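Local coordinates for putative PadR-family transcriptional regulatory protein (Bacteroides fragilis, PDB 5H20) that regulates transcription as a PadR-like factor, probably binding DNA as a two-fold symmetric dimer through winged helix-turn-helix domains, at the interface of chains A and B. Coordinates in Å, arbitrary orientation; residue numbers count along the deposited sequence, not the author numbering. Chains: chain A/B, Putative PadR-family transcriptional regulatory protein.

The interface of chains A and B. Residues chain A 59, 61, 87, 90; chain B 6-7, 10-11.
A:Phe87 on helix 82-97 and B:Lys7 on the N-terminal helix 5-23 face each other where the two helices run side by side in roughly the same direction, their CA atoms 7.9 Å apart. One turn further along, A:Glu90 meets B:Arg11, B:Met10 joins B:Lys7 in packing on A:Phe87, and B:Val6 faces the loop residues A:Asp59 and A:Leu61. The polar anchor is a salt bridge between A:Glu90 and B:Arg11, in which the guanidinium is engaged side-on. NE of B:Arg11 donates to the carboxylate oxygen OE2 of A:Glu90 at 2.7 Å, and NH2 of B:Arg11 donates to OE1 of A:Glu90, also at 2.7 Å. Both oxygens use their syn lone pairs, and the carboxylate and guanidinium planes lie 10° apart; this pairing through two nitrogens restricts rotation of either group. B:Arg11 stays extended from CG to NE, which carries its head across to the glutamate.

Beside this pair, the aromatic ring of A:Phe87 is packed by aliphatic groups. The methylene CG of B:Lys7 sits over one face, 3.8 Å from the ring centroid, a CH-pi contact, and the chain continues over the ring until CE of B:Lys7 reaches CB of A:Phe87 at 3.9 Å. At the rim, the B:Met10 thioether SD lies 3.7 Å from CE2 of A:Phe87. The ring stands nearly perpendicular, at 82°, to the B:Arg11 guanidinium, so the two do not stack.

Towards the start of the helix, B:Val6 splits its methyls: CG2 packs on CB of A:Asp59 at 3.8 Å, and CG1, anti to the backbone N (chi1 -177°), reaches CD1 of A:Leu61 at 3.9 Å. Repeated by the two-fold axis, this patch joins helix 5-23 of one subunit to helix 82-97 and the loop between helix 46-58 and strand 62-67 of the other, and likely supports the dimer through which PadR-type regulators bind DNA.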
loop_
_atom_site.group_PDB
_atom_site.type_symbol
_atom_site.label_atom_id
_atom_site.label_comp_id
_atom_site.label_asym_id
_atom_site.label_seq_id
_atom_site.Cartn_x
_atom_site.Cartn_y
_atom_site.Cartn_z
ATOM N N ASP A 59 5.072 5.753 -14.921
ATOM C CA ASP A 59 5.280 6.784 -13.909
ATOM C C ASP A 59 6.779 7.020 -13.621
ATOM O O ASP A 59 7.134 7.695 -12.650
ATOM C CB ASP A 59 4.503 6.440 -12.626
ATOM C CG ASP A 59 4.369 7.629 -11.682
ATOM O OD1 ASP A 59 4.258 8.780 -12.163
ATOM O OD2 ASP A 59 4.383 7.419 -10.453
ATOM N N LEU A 61 9.107 5.148 -12.465
ATOM C CA LEU A 61 9.601 4.534 -11.233
ATOM C C LEU A 61 10.519 3.365 -11.571
ATOM O O LEU A 61 11.466 3.077 -10.840
ATOM C CB LEU A 61 8.434 4.078 -10.344
ATOM C CG LEU A 61 7.562 5.156 -9.681
ATOM C CD1 LEU A 61 6.280 4.560 -9.124
ATOM C CD2 LEU A 61 8.304 5.915 -8.589
ATOM N N PHE A 87 11.150 7.253 -4.040
ATOM C CA PHE A 87 9.781 6.872 -3.663
ATOM C C PHE A 87 9.763 5.598 -2.821
ATOM O O PHE A 87 9.044 5.544 -1.836
ATOM C CB PHE A 87 8.834 6.762 -4.874
ATOM C CG PHE A 87 7.384 6.487 -4.504
ATOM C CD1 PHE A 87 6.693 7.315 -3.601
ATOM C CD2 PHE A 87 6.694 5.423 -5.086
ATOM C CE1 PHE A 87 5.361 7.061 -3.265
ATOM C CE2 PHE A 87 5.358 5.173 -4.759
ATOM C CZ PHE A 87 4.691 5.991 -3.845
ATOM N N GLU A 90 10.804 6.545 0.724
ATOM C CA GLU A 90 9.633 7.150 1.362
ATOM C C GLU A 90 8.689 6.093 1.950
ATOM O O GLU A 90 8.278 6.206 3.111
ATOM C CB GLU A 90 8.893 8.040 0.355
ATOM C CG GLU A 90 7.529 8.547 0.825
ATOM C CD GLU A 90 6.775 9.302 -0.254
ATOM O OE1 GLU A 90 7.420 9.971 -1.103
ATOM O OE2 GLU A 90 5.529 9.241 -0.237
ATOM N N VAL B 6 0.455 6.509 -9.986
ATOM C CA VAL B 6 0.949 5.413 -9.129
ATOM C C VAL B 6 1.319 5.899 -7.718
ATOM O O VAL B 6 0.927 5.288 -6.724
ATOM C CB VAL B 6 2.148 4.655 -9.763
ATOM C CG1 VAL B 6 2.576 3.478 -8.890
ATOM C CG2 VAL B 6 1.800 4.153 -11.159
ATOM N N LYS B 7 2.063 7.000 -7.637
ATOM C CA LYS B 7 2.434 7.599 -6.351
ATOM C C LYS B 7 1.198 7.990 -5.521
ATOM O O LYS B 7 1.136 7.719 -4.321
ATOM C CB LYS B 7 3.333 8.812 -6.568
ATOM C CG LYS B 7 4.769 8.488 -6.925
ATOM C CD LYS B 7 5.537 9.772 -7.213
ATOM C CE LYS B 7 7.010 9.613 -6.906
ATOM N NZ LYS B 7 7.620 10.938 -6.581
ATOM N N MET B 10 -0.802 4.750 -4.239
ATOM C CA MET B 10 0.029 4.082 -3.226
ATOM C C MET B 10 0.053 4.836 -1.885
ATOM O O MET B 10 0.081 4.215 -0.825
ATOM C CB MET B 10 1.462 3.833 -3.741
ATOM C CG MET B 10 1.580 2.697 -4.752
ATOM S SD MET B 10 3.259 2.124 -5.122
ATOM C CE MET B 10 3.658 1.215 -3.632
ATOM N N ARG B 11 0.045 6.168 -1.949
ATOM C CA ARG B 11 -0.008 7.019 -0.756
ATOM C C ARG B 11 -1.383 7.010 -0.094
ATOM O O ARG B 11 -1.470 7.017 1.139
ATOM C CB ARG B 11 0.425 8.457 -1.086
ATOM C CG ARG B 11 1.916 8.616 -1.295
ATOM C CD ARG B 11 2.262 9.956 -1.928
ATOM N NE ARG B 11 3.706 10.094 -2.070
ATOM C CZ ARG B 11 4.329 10.951 -2.883
ATOM N NH1 ARG B 11 3.651 11.778 -3.672
ATOM N NH2 ARG B 11 5.652 10.980 -2.915
#